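Local atomic coordinates of L-amino acid deaminase (Proteus vulgaris, PDB entry 5HXW), a protein that probably catalyses the oxidative deamination of L-amino acids, as a membrane-bound flavoenzyme that carries FAD. Residues L257-Q261 and V299-V305. Sequence-based numbering, arbitrary orientation.
Sequences LPAYQ and VIVAPVV. With 16A (cetyl-trimethyl-ammonium), chain J.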
loop_
_atom_site.group_PDB
_atom_site.type_symbol
_atom_site.label_atom_id
_atom_site.label_comp_id
_atom_site.label_asym_id
_atom_site.label_seq_id
_atom_site.Cartn_x
_atom_site.Cartn_y
_atom_site.Cartn_z
ATOM N N LEU A 257 5.399 12.654 3.313
ATOM C CA LEU A 257 4.875 13.048 4.612
ATOM C C LEU A 257 4.016 11.928 5.188
ATOM O O LEU A 257 3.332 11.236 4.428
ATOM C CB LEU A 257 4.084 14.362 4.520
ATOM C CG LEU A 257 4.872 15.666 4.313
ATOM C CD1 LEU A 257 3.937 16.863 4.353
ATOM C CD2 LEU A 257 5.974 15.838 5.351
ATOM N N PRO A 258 4.059 11.734 6.527
ATOM C CA PRO A 258 3.233 10.703 7.158
ATOM C C PRO A 258 1.731 10.992 7.088
ATOM O O PRO A 258 1.308 12.149 7.124
ATOM C CB PRO A 258 3.712 10.707 8.613
ATOM C CG PRO A 258 4.271 12.067 8.822
ATOM C CD PRO A 258 4.920 12.409 7.516
ATOM N N ALA A 259 0.951 9.922 6.967
ATOM C CA ALA A 259 -0.506 9.973 7.032
ATOM C C ALA A 259 -1.005 8.787 7.850
ATOM O O ALA A 259 -0.400 7.712 7.827
ATOM C CB ALA A 259 -1.097 9.950 5.634
ATOM N N TYR A 260 -2.100 8.986 8.573
ATOM C CA TYR A 260 -2.680 7.941 9.410
ATOM C C TYR A 260 -4.168 7.759 9.151
ATOM O O TYR A 260 -4.887 8.729 8.891
ATOM C CB TYR A 260 -2.436 8.245 10.890
ATOM C CG TYR A 260 -1.041 7.912 11.344
ATOM C CD1 TYR A 260 -0.005 8.851 11.248
ATOM C CD2 TYR A 260 -0.741 6.648 11.864
ATOM C CE1 TYR A 260 1.287 8.541 11.657
ATOM C CE2 TYR A 260 0.547 6.333 12.282
ATOM C CZ TYR A 260 1.554 7.278 12.174
ATOM O OH TYR A 260 2.826 6.964 12.587
ATOM N N GLN A 261 -4.615 6.507 9.221
ATOM C CA GLN A 261 -6.030 6.170 9.106
ATOM C C GLN A 261 -6.372 4.966 9.974
ATOM O O GLN A 261 -5.700 3.930 9.922
ATOM C CB GLN A 261 -6.421 5.908 7.651
ATOM C CG GLN A 261 -7.924 5.793 7.431
ATOM C CD GLN A 261 -8.294 5.440 6.004
ATOM O OE1 GLN A 261 -7.657 4.599 5.364
ATOM N NE2 GLN A 261 -9.337 6.083 5.497
ATOM N N VAL A 299 -11.663 9.717 6.869
ATOM C CA VAL A 299 -10.721 10.710 7.406
ATOM C C VAL A 299 -9.269 10.213 7.476
ATOM O O VAL A 299 -8.967 9.223 8.152
ATOM C CB VAL A 299 -11.203 11.251 8.781
ATOM C CG1 VAL A 299 -10.192 12.212 9.393
ATOM C CG2 VAL A 299 -12.557 11.940 8.643
ATOM N N ILE A 300 -8.392 10.915 6.756
ATOM C CA ILE A 300 -6.940 10.713 6.809
ATOM C C ILE A 300 -6.327 11.782 7.723
ATOM O O ILE A 300 -6.568 12.978 7.544
ATOM C CB ILE A 300 -6.287 10.776 5.396
ATOM C CG1 ILE A 300 -6.990 9.843 4.385
ATOM C CG2 ILE A 300 -4.780 10.526 5.458
ATOM C CD1 ILE A 300 -6.819 8.349 4.606
ATOM N N VAL A 301 -5.543 11.336 8.704
ATOM C CA VAL A 301 -4.882 12.229 9.655
ATOM C C VAL A 301 -3.417 12.408 9.252
ATOM O O VAL A 301 -2.659 11.440 9.214
ATOM C CB VAL A 301 -5.023 11.712 11.116
ATOM C CG1 VAL A 301 -4.092 12.451 12.066
ATOM C CG2 VAL A 301 -6.458 11.848 11.599
ATOM N N ALA A 302 -3.035 13.645 8.935
ATOM C CA ALA A 302 -1.634 13.979 8.667
ATOM C C ALA A 302 -0.993 14.660 9.885
ATOM O O ALA A 302 -1.309 15.822 10.183
ATOM C CB ALA A 302 -1.502 14.844 7.416
ATOM N N PRO A 303 -0.107 13.932 10.606
ATOM C CA PRO A 303 0.576 14.543 11.752
ATOM C C PRO A 303 1.650 15.532 11.312
ATOM O O PRO A 303 2.276 15.343 10.266
ATOM C CB PRO A 303 1.207 13.350 12.475
ATOM C CG PRO A 303 1.387 12.311 11.422
ATOM C CD PRO A 303 0.300 12.525 10.405
ATOM N N VAL A 304 1.839 16.582 12.106
ATOM C CA VAL A 304 2.885 17.574 11.871
ATOM C C VAL A 304 4.236 16.949 12.225
ATOM O O VAL A 304 4.432 16.488 13.350
ATOM C CB VAL A 304 2.646 18.867 12.692
ATOM C CG1 VAL A 304 3.742 19.896 12.438
ATOM C CG2 VAL A 304 1.287 19.470 12.368
ATOM N N VAL A 305 5.137 16.907 11.244
ATOM C CA VAL A 305 6.535 16.503 11.451
ATOM C C VAL A 305 7.481 17.664 11.110
ATOM O O VAL A 305 7.018 18.741 10.718
ATOM C CB VAL A 305 6.907 15.212 10.670
ATOM C CG1 VAL A 305 6.240 13.993 11.297
ATOM C CG2 VAL A 305 6.574 15.329 9.184
HETATM C C1 16A J . 0.547 22.280 5.483
HETATM C C2 16A J . 0.976 20.841 5.667
HETATM C C3 16A J . 0.218 19.923 4.716
HETATM C C4 16A J . 0.513 18.460 5.025
HETATM C C5 16A J . -0.595 17.554 4.507
HETATM C C6 16A J . -0.031 16.203 4.090
HETATM C C7 16A J . -1.076 15.374 3.352
HETATM C C8 16A J . -0.857 13.888 3.600
HETATM C C9 16A J . -1.233 13.079 2.366
HETATM C C10 16A J . -2.444 12.192 2.637
HETATM C C11 16A J . -3.367 12.126 1.427
HETATM C C12 16A J . -3.226 10.790 0.703
HETATM C C13 16A J . -4.541 10.021 0.684
HETATM C C14 16A J . -4.309 8.567 0.284
HETATM C C15 16A J . -5.154 7.621 1.132
HETATM C C16 16A J . -5.568 6.386 0.318
HETATM N N1 16A J . -5.761 5.115 1.063
HETATM C C17 16A J . -6.273 4.118 0.116
HETATM C C18 16A J . -4.504 4.580 1.603
HETATM C C19 16A J . -6.753 5.234 2.146
HETATM O O HOH W 1 2.410 14.780 7.454
#
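Antiparallel strands at the edge of a flavoenzyme pocket illustrate how one sheet can present two different faces. Residues 257-261 run against 299-305 in the large mixed sheet of this FAD-dependent oxidoreductase; strand 386-396 pairs with the other edge of 257-261. After Val299, Ile300 turns to the face shared with Leu257, Ala259, Gln261 and Ala302: its CG2 packs on Ala259 CB (3.7 Å) and its CD1 lies 3.5 Å from Gln261 NE2. This face lines the groove of a bound cetyl-trimethyl-ammonium, whose tail crosses Leu257, Ala259 and Ala302 while its head group reaches Gln261, which also touches FAD. Val301 forms the hydrogen-bonded pair with Tyr260, Tyr260 N to Val301 O 2.6 Å and Val301 N to Tyr260 O 2.7 Å. Ala302 sets CB 3.9 Å from detergent C6. Pro303 and Tyr260 lie on the other face, both touching Gln333 of helix 332-339, with Pro303 CG 3.7 Å from Tyr260 CD1 at the ring edge. The next hydrogen-bonded pair would be Pro258 with Pro303, but neither nitrogen carries a hydrogen; the strands splay there and a water donates to both carbonyls, its O 2.9 Å from Pro258 O and 2.9 Å from Pro303 O. Beyond Val304, Val305 points its side chain toward 257-261, CG1 3.7 Å from Pro258 CG and CG2 3.9 Å from Leu257 CD2.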